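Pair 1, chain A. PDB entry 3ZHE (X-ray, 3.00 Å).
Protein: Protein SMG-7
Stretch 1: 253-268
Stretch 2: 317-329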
# COMPACT_ATOMS: atom_id res chain seq x y z
N ALA A 253 19.60 17.07 28.84
CA ALA A 253 18.18 16.73 28.81
C ALA A 253 17.33 17.91 28.36
O ALA A 253 16.15 17.75 28.05
CB ALA A 253 17.73 16.25 30.18
N ALA A 254 17.93 19.10 28.34
CA ALA A 254 17.24 20.29 27.85
C ALA A 254 16.81 20.17 26.38
O ALA A 254 15.91 20.88 25.94
CB ALA A 254 18.12 21.52 28.04
N THR A 255 17.44 19.26 25.64
CA THR A 255 17.20 19.17 24.20
C THR A 255 16.72 17.79 23.72
O THR A 255 16.67 17.54 22.52
CB THR A 255 18.47 19.50 23.39
OG1 THR A 255 19.39 18.40 23.46
CG2 THR A 255 19.14 20.76 23.94
N SER A 256 16.35 16.92 24.65
CA SER A 256 15.95 15.57 24.28
C SER A 256 14.73 15.05 25.04
O SER A 256 14.76 14.92 26.27
CB SER A 256 17.12 14.59 24.43
OG SER A 256 18.19 14.94 23.58
N LYS A 257 13.66 14.76 24.30
CA LYS A 257 12.44 14.20 24.87
C LYS A 257 12.69 12.82 25.45
O LYS A 257 11.97 12.36 26.34
CB LYS A 257 11.35 14.11 23.79
CG LYS A 257 11.71 13.17 22.64
CD LYS A 257 10.58 13.02 21.63
CE LYS A 257 11.00 12.08 20.50
NZ LYS A 257 9.94 11.90 19.47
N GLU A 258 13.72 12.15 24.95
CA GLU A 258 14.04 10.78 25.34
C GLU A 258 14.67 10.71 26.73
O GLU A 258 15.02 9.63 27.22
CB GLU A 258 14.95 10.13 24.29
CG GLU A 258 14.37 10.18 22.88
CD GLU A 258 15.30 9.61 21.83
OE1 GLU A 258 16.45 9.26 22.17
OE2 GLU A 258 14.88 9.52 20.66
N MET A 259 14.82 11.87 27.35
CA MET A 259 15.28 11.97 28.73
C MET A 259 14.19 12.60 29.59
O MET A 259 13.98 12.20 30.74
CB MET A 259 16.56 12.81 28.82
CG MET A 259 17.80 12.14 28.26
SD MET A 259 19.29 13.13 28.54
CE MET A 259 20.54 12.10 27.79
N ILE A 260 13.48 13.57 29.02
CA ILE A 260 12.42 14.28 29.72
C ILE A 260 11.21 13.38 30.00
O ILE A 260 10.73 13.31 31.13
CB ILE A 260 11.96 15.53 28.95
CG1 ILE A 260 13.09 16.56 28.89
CG2 ILE A 260 10.72 16.14 29.60
CD1 ILE A 260 13.65 16.93 30.25
N VAL A 261 10.74 12.69 28.97
CA VAL A 261 9.60 11.78 29.10
C VAL A 261 9.80 10.66 30.13
O VAL A 261 8.93 10.44 30.98
CB VAL A 261 9.12 11.22 27.73
CG1 VAL A 261 8.29 9.96 27.92
CG2 VAL A 261 8.35 12.27 26.96
N PRO A 262 10.94 9.94 30.08
CA PRO A 262 11.15 8.91 31.10
C PRO A 262 11.27 9.51 32.50
O PRO A 262 10.94 8.84 33.48
CB PRO A 262 12.48 8.27 30.69
CG PRO A 262 12.61 8.56 29.24
CD PRO A 262 12.00 9.91 29.06
N LEU A 263 11.75 10.74 32.59
CA LEU A 263 11.92 11.41 33.88
C LEU A 263 10.57 11.73 34.50
O LEU A 263 10.40 11.63 35.72
CB LEU A 263 12.77 12.67 33.73
CG LEU A 263 13.39 13.23 35.01
CD1 LEU A 263 14.25 12.17 35.69
CD2 LEU A 263 14.21 14.48 34.73
N MET A 264 9.61 12.12 33.67
CA MET A 264 8.25 12.40 34.13
C MET A 264 7.63 11.17 34.78
O MET A 264 7.05 11.25 35.86
CB MET A 264 7.36 12.84 32.97
CG MET A 264 7.70 14.20 32.39
SD MET A 264 6.45 14.78 31.22
CE MET A 264 4.97 14.70 32.24
N SER A 265 7.75 10.03 34.10
CA SER A 265 7.17 8.78 34.56
C SER A 265 7.73 8.37 35.92
O SER A 265 6.97 8.06 36.84
CB SER A 265 7.44 7.67 33.54
OG SER A 265 6.88 6.44 33.96
N VAL A 266 9.05 8.39 36.04
CA VAL A 266 9.71 8.05 37.30
C VAL A 266 9.32 9.05 38.39
O VAL A 266 9.14 8.68 39.55
CB VAL A 266 11.24 8.00 37.12
CG1 VAL A 266 11.93 7.73 38.45
CG2 VAL A 266 11.62 6.95 36.10
N TYR A 267 9.16 10.31 38.00
CA TYR A 267 8.75 11.35 38.95
C TYR A 267 7.34 11.13 39.48
O TYR A 267 7.11 11.19 40.69
CB TYR A 267 8.85 12.74 38.31
CG TYR A 267 8.19 13.82 39.13
CD1 TYR A 267 8.79 14.31 40.29
CD2 TYR A 267 6.97 14.36 38.76
CE1 TYR A 267 8.19 15.29 41.05
CE2 TYR A 267 6.36 15.35 39.51
CZ TYR A 267 6.98 15.81 40.65
OH TYR A 267 6.38 16.80 41.40
N LYS A 268 6.40 10.88 38.57
CA LYS A 268 5.00 10.68 38.94
C LYS A 268 4.83 9.47 39.87
O LYS A 268 4.07 9.53 40.84
CB LYS A 268 4.13 10.50 37.70
CG LYS A 268 2.66 10.27 38.01
CD LYS A 268 1.85 9.98 36.75
CE LYS A 268 0.39 9.75 37.09
NZ LYS A 268 -0.43 9.42 35.90
N HIS A 317 7.80 21.92 22.54
CA HIS A 317 7.09 20.81 23.15
C HIS A 317 7.81 20.24 24.37
O HIS A 317 7.18 19.79 25.32
CB HIS A 317 6.81 19.70 22.12
CG HIS A 317 5.47 19.81 21.47
ND1 HIS A 317 4.30 19.56 22.14
CD2 HIS A 317 5.12 20.16 20.21
CE1 HIS A 317 3.28 19.74 21.32
NE2 HIS A 317 3.75 20.11 20.14
N ILE A 318 9.14 20.27 24.33
CA ILE A 318 9.93 19.85 25.48
C ILE A 318 9.69 20.82 26.64
O ILE A 318 9.61 20.42 27.80
CB ILE A 318 11.44 19.77 25.15
CG1 ILE A 318 11.69 18.67 24.12
CG2 ILE A 318 12.26 19.52 26.41
CD1 ILE A 318 13.16 18.40 23.86
N LEU A 319 9.55 22.10 26.30
CA LEU A 319 9.25 23.14 27.27
C LEU A 319 7.90 22.90 27.94
O LEU A 319 7.78 22.99 29.17
CB LEU A 319 9.25 24.51 26.60
CG LEU A 319 8.89 25.69 27.50
CD1 LEU A 319 10.00 25.95 28.51
CD2 LEU A 319 8.60 26.93 26.68
N ALA A 320 6.89 22.60 27.14
CA ALA A 320 5.55 22.33 27.65
C ALA A 320 5.54 21.08 28.52
O ALA A 320 4.76 20.98 29.47
CB ALA A 320 4.56 22.20 26.50
N LEU A 321 6.41 20.13 28.19
CA LEU A 321 6.57 18.93 29.00
C LEU A 321 7.20 19.28 30.34
O LEU A 321 6.81 18.74 31.38
CB LEU A 321 7.44 17.90 28.27
CG LEU A 321 6.76 17.09 27.17
CD1 LEU A 321 7.71 16.03 26.62
CD2 LEU A 321 5.48 16.45 27.67
N LEU A 322 8.17 20.19 30.31
CA LEU A 322 8.82 20.66 31.53
C LEU A 322 7.82 21.39 32.43
O LEU A 322 7.95 21.38 33.66
CB LEU A 322 10.01 21.56 31.20
CG LEU A 322 11.23 20.87 30.61
CD1 LEU A 322 12.33 21.88 30.30
CD2 LEU A 322 11.74 19.80 31.56
N LEU A 323 6.82 22.01 31.81
CA LEU A 323 5.81 22.76 32.55
C LEU A 323 4.76 21.85 33.19
O LEU A 323 3.90 22.31 33.93
CB LEU A 323 5.13 23.78 31.63
CG LEU A 323 5.56 25.24 31.80
CD1 LEU A 323 7.07 25.37 31.82
CD2 LEU A 323 4.97 26.09 30.70
N CYS A 324 4.85 20.55 32.91
CA CYS A 324 3.90 19.59 33.46
C CYS A 324 4.20 19.28 34.93
O CYS A 324 3.41 18.61 35.60
CB CYS A 324 3.91 18.29 32.65
SG CYS A 324 3.16 18.43 31.01
N ALA A 325 5.33 19.77 35.41
CA ALA A 325 5.71 19.59 36.81
C ALA A 325 6.03 20.92 37.48
O ALA A 325 7.20 21.23 37.71
CB ALA A 325 6.89 18.64 36.91
N PRO A 326 4.99 21.72 37.78
CA PRO A 326 5.15 23.05 38.39
C PRO A 326 5.84 22.99 39.75
O PRO A 326 6.65 23.86 40.07
CB PRO A 326 3.71 23.52 38.56
CG PRO A 326 2.93 22.75 37.56
CD PRO A 326 3.58 21.40 37.52
N LYS A 327 5.50 21.97 40.54
CA LYS A 327 6.05 21.82 41.88
C LYS A 327 7.56 21.63 41.87
O LYS A 327 8.24 21.92 42.85
CB LYS A 327 5.38 20.64 42.60
N LEU A 328 8.09 21.15 40.75
CA LEU A 328 9.52 20.96 40.59
C LEU A 328 10.22 22.26 40.23
O LEU A 328 11.43 22.41 40.44
CB LEU A 328 9.82 19.89 39.53
CG LEU A 328 9.66 18.43 39.94
CD1 LEU A 328 9.95 17.51 38.76
CD2 LEU A 328 10.58 18.11 41.10
N LEU A 329 9.47 23.21 39.68
CA LEU A 329 10.03 24.47 39.20
C LEU A 329 9.97 25.59 40.23
O LEU A 329 10.40 26.72 39.95
CB LEU A 329 9.35 24.90 37.90
CG LEU A 329 9.67 24.04 36.67
CD1 LEU A 329 9.02 24.63 35.43
CD2 LEU A 329 11.17 23.90 36.49

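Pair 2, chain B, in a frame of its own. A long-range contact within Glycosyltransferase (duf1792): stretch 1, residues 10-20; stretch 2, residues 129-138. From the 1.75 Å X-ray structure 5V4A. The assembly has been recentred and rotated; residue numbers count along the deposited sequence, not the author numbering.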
# COMPACT_ATOMS: atom_id res chain seq x y z
N SER B 10 10.22 -2.87 -11.06
CA SER B 10 8.97 -2.14 -11.23
C SER B 10 8.73 -1.22 -10.03
O SER B 10 9.41 -1.30 -9.00
CB SER B 10 7.80 -3.11 -11.38
OG SER B 10 7.63 -3.90 -10.21
N ILE B 11 7.73 -0.34 -10.17
CA ILE B 11 7.28 0.46 -9.03
C ILE B 11 6.80 -0.44 -7.88
O ILE B 11 7.06 -0.16 -6.70
CB ILE B 11 6.17 1.43 -9.47
CG1 ILE B 11 6.76 2.54 -10.35
CG2 ILE B 11 5.47 2.00 -8.26
CD1 ILE B 11 5.71 3.41 -10.98
N ASN B 12 6.06 -1.49 -8.21
CA ASN B 12 5.58 -2.38 -7.15
C ASN B 12 6.76 -3.00 -6.40
O ASN B 12 6.80 -3.00 -5.17
CB ASN B 12 4.70 -3.48 -7.75
CG ASN B 12 3.22 -3.25 -7.52
OD1 ASN B 12 2.81 -2.59 -6.57
ND2 ASN B 12 2.42 -3.78 -8.42
N GLN B 13 7.75 -3.49 -7.14
CA GLN B 13 8.88 -4.15 -6.50
C GLN B 13 9.75 -3.16 -5.73
O GLN B 13 10.28 -3.50 -4.66
CB GLN B 13 9.70 -4.89 -7.55
CG GLN B 13 9.04 -6.15 -8.06
CD GLN B 13 9.72 -6.71 -9.29
OE1 GLN B 13 10.21 -5.97 -10.13
NE2 GLN B 13 9.77 -8.03 -9.39
N SER B 14 9.90 -1.93 -6.24
CA SER B 14 10.72 -0.93 -5.55
C SER B 14 10.08 -0.49 -4.24
O SER B 14 10.74 -0.42 -3.21
CB SER B 14 10.96 0.28 -6.46
OG SER B 14 11.54 -0.10 -7.68
N LEU B 15 8.78 -0.17 -4.28
CA LEU B 15 8.08 0.23 -3.06
C LEU B 15 8.11 -0.89 -2.02
O LEU B 15 8.39 -0.64 -0.84
CB LEU B 15 6.64 0.65 -3.39
CG LEU B 15 6.51 1.96 -4.19
CD1 LEU B 15 5.05 2.22 -4.50
CD2 LEU B 15 7.12 3.12 -3.41
N ASP B 16 7.88 -2.14 -2.45
CA ASP B 16 7.95 -3.26 -1.51
C ASP B 16 9.33 -3.40 -0.89
O ASP B 16 9.46 -3.84 0.27
CB ASP B 16 7.58 -4.57 -2.21
CG ASP B 16 6.09 -4.72 -2.48
OD1 ASP B 16 5.28 -3.86 -2.05
OD2 ASP B 16 5.76 -5.67 -3.20
N TYR B 17 10.39 -3.09 -1.64
CA TYR B 17 11.74 -3.16 -1.08
C TYR B 17 11.92 -2.15 0.05
O TYR B 17 12.47 -2.48 1.11
CB TYR B 17 12.80 -2.94 -2.17
CG TYR B 17 14.24 -3.28 -1.74
CD1 TYR B 17 15.07 -2.31 -1.22
CD2 TYR B 17 14.72 -4.58 -1.82
CE1 TYR B 17 16.38 -2.61 -0.84
CE2 TYR B 17 16.01 -4.90 -1.42
CZ TYR B 17 16.83 -3.91 -0.93
OH TYR B 17 18.12 -4.22 -0.55
N LEU B 18 11.46 -0.91 -0.17
CA LEU B 18 11.58 0.12 0.85
C LEU B 18 10.75 -0.22 2.08
O LEU B 18 11.17 0.07 3.21
CB LEU B 18 11.16 1.48 0.28
CG LEU B 18 12.01 2.06 -0.86
CD1 LEU B 18 11.45 3.38 -1.39
CD2 LEU B 18 13.48 2.23 -0.44
N LEU B 19 9.55 -0.79 1.89
CA LEU B 19 8.72 -1.20 3.02
C LEU B 19 9.35 -2.36 3.77
O LEU B 19 9.31 -2.39 5.01
CB LEU B 19 7.33 -1.58 2.54
CG LEU B 19 6.50 -0.38 2.09
CD1 LEU B 19 5.31 -0.79 1.24
CD2 LEU B 19 6.04 0.39 3.30
N GLU B 20 9.90 -3.33 3.04
CA GLU B 20 10.52 -4.50 3.66
C GLU B 20 11.80 -4.14 4.40
O GLU B 20 12.00 -4.56 5.54
CB GLU B 20 10.83 -5.54 2.58
CG GLU B 20 11.33 -6.87 3.14
CD GLU B 20 10.20 -7.71 3.69
OE1 GLU B 20 10.33 -8.21 4.84
OE2 GLU B 20 9.20 -7.89 2.98
N GLY B 129 -2.92 2.16 -5.86
CA GLY B 129 -2.18 1.30 -4.97
C GLY B 129 -0.76 1.80 -4.79
O GLY B 129 -0.18 1.65 -3.71
N TYR B 130 -0.19 2.42 -5.83
CA TYR B 130 1.16 2.96 -5.70
C TYR B 130 1.18 4.08 -4.66
O TYR B 130 2.07 4.12 -3.80
CB TYR B 130 1.69 3.45 -7.06
CG TYR B 130 1.80 2.37 -8.13
CD1 TYR B 130 1.89 1.03 -7.79
CD2 TYR B 130 1.82 2.71 -9.49
CE1 TYR B 130 1.99 0.05 -8.76
CE2 TYR B 130 1.94 1.73 -10.47
CZ TYR B 130 2.01 0.39 -10.09
OH TYR B 130 2.11 -0.61 -11.04
N PHE B 131 0.22 5.00 -4.73
CA PHE B 131 0.16 6.07 -3.73
C PHE B 131 -0.16 5.52 -2.34
O PHE B 131 0.29 6.08 -1.34
CB PHE B 131 -0.87 7.15 -4.13
CG PHE B 131 -0.43 8.01 -5.29
CD1 PHE B 131 0.65 8.86 -5.17
CD2 PHE B 131 -1.13 7.98 -6.50
CE1 PHE B 131 1.05 9.67 -6.24
CE2 PHE B 131 -0.73 8.78 -7.57
CZ PHE B 131 0.37 9.62 -7.43
N ALA B 132 -0.94 4.43 -2.25
CA ALA B 132 -1.19 3.85 -0.93
C ALA B 132 0.09 3.35 -0.29
O ALA B 132 0.34 3.58 0.90
CB ALA B 132 -2.22 2.71 -1.02
N LYS B 133 0.93 2.65 -1.06
CA LYS B 133 2.17 2.12 -0.48
C LYS B 133 3.16 3.24 -0.17
O LYS B 133 3.89 3.18 0.84
CB LYS B 133 2.79 1.10 -1.43
CG LYS B 133 2.00 -0.21 -1.49
CD LYS B 133 2.84 -1.36 -2.00
CE LYS B 133 2.76 -1.52 -3.48
NZ LYS B 133 3.37 -2.77 -3.95
N LEU B 134 3.19 4.28 -1.00
CA LEU B 134 4.00 5.44 -0.70
C LEU B 134 3.57 6.08 0.61
O LEU B 134 4.40 6.37 1.47
CB LEU B 134 3.92 6.46 -1.84
CG LEU B 134 4.78 6.25 -3.07
CD1 LEU B 134 4.17 6.94 -4.30
CD2 LEU B 134 6.21 6.79 -2.84
N LYS B 135 2.25 6.28 0.78
CA LYS B 135 1.77 6.91 2.01
C LYS B 135 2.14 6.10 3.24
O LYS B 135 2.42 6.68 4.29
CB LYS B 135 0.25 7.13 1.99
CG LYS B 135 -0.23 8.19 0.97
CD LYS B 135 -1.70 8.43 1.14
CE LYS B 135 -2.18 9.51 0.22
NZ LYS B 135 -3.66 9.40 0.14
N GLN B 136 2.20 4.77 3.11
CA GLN B 136 2.54 3.92 4.24
C GLN B 136 3.99 4.13 4.68
O GLN B 136 4.33 3.82 5.83
CB GLN B 136 2.30 2.45 3.87
CG GLN B 136 2.29 1.48 5.06
CD GLN B 136 1.12 1.70 6.00
OE1 GLN B 136 0.08 2.22 5.61
NE2 GLN B 136 1.29 1.31 7.25
N LEU B 137 4.84 4.65 3.81
CA LEU B 137 6.23 4.93 4.18
C LEU B 137 6.31 6.01 5.24
O LEU B 137 7.22 5.99 6.08
CB LEU B 137 7.02 5.33 2.94
CG LEU B 137 7.30 4.24 1.90
CD1 LEU B 137 7.91 4.88 0.67
CD2 LEU B 137 8.26 3.21 2.47
N TRP B 138 5.39 6.97 5.23
CA TRP B 138 5.42 8.04 6.20
C TRP B 138 4.24 8.07 7.15
O TRP B 138 4.17 8.97 7.98
CB TRP B 138 5.54 9.40 5.49
CG TRP B 138 4.52 9.73 4.40
CD1 TRP B 138 3.21 10.08 4.58
CD2 TRP B 138 4.75 9.77 2.99
NE1 TRP B 138 2.61 10.32 3.36
CE2 TRP B 138 3.54 10.14 2.37
CE3 TRP B 138 5.87 9.53 2.18
CZ2 TRP B 138 3.41 10.28 0.99
CZ3 TRP B 138 5.73 9.67 0.80
CH2 TRP B 138 4.52 10.04 0.23
O HOH W 1 4.53 -1.76 -10.76

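What most sharply separates the two contacts? It is the residue at one shared position of the second helix: Leu A321 in pair 1, Lys B133 in pair 2. Across to the first helix, the side chain of Leu A321 packs against apolar side chains: its CB lies 4.0 Å from Ile A260 CG2, its CD1 3.8 Å from Val A261 CG2, and its CD2 4.0 Å from Met A264 SD. Lys B133 sits as a knob among Asn B12, Leu B15, Asp B16 and Leu B19, and its ammonium group needs polar partners there. Its NZ donates to Asn B12 OD1 at 2.7 Å and to Asp B16 OD1 at 2.9 Å, the latter bond being part of a salt bridge. Pair 1 has no hydrogen bond between its stretches among the modelled atoms.

What backbone do they share? In each, two helices run nearly parallel, at 17° with axes 10.4 Å apart at closest approach in pair 1, and at 18° and 10.0 Å in pair 2. Fourteen central residues superpose with an RMSD of 0.6 Å. The buried areas are also close, 561 and 577 Å².

How do the matched positions adapt to leucine or lysine? Val A261 coincides with Asp B16, so a methyl-bearing branch is replaced by a carboxylate that reaches the lysine. Lys A257 matches Asn B12, but the end of Lys A257 leads away from the other stretch, whereas the end of Asn B12 comes nearer. Other positions keep their apolar role: Ile A260 CD1 packs 3.7 Å from Leu A322 CD2, and at the matching pair Leu B15 CD2 lies 3.8 Å from Leu B134 CD2. Met A264 and Leu B19 put their side-chain centres only 0.3 Å apart, and Leu B19 CD1 approaches the aliphatic part of the lysine, 4.1 Å from Lys B133 CD.

What does the position of Ile A318 and Tyr B130 do in each pair? Ile A318 CD1 reaches the backbone before the first helix, 3.6 Å from Ser A256 N. The Tyr B130 ring instead takes Ile B11 over one face in a CH-pi contact, with Ile B11 CG2 3.7 Å from the ring centroid, while a water bridges Tyr B130 OH, at 2.7 Å, and Asn B12 N, at 3.0 Å. In pair 1 a ring of the first helix, Tyr A267, takes Leu A328 CD1 over one face, 3.8 Å from the ring centroid of Tyr A267; neither residue has a matched position in pair 2, so no comparison is drawn.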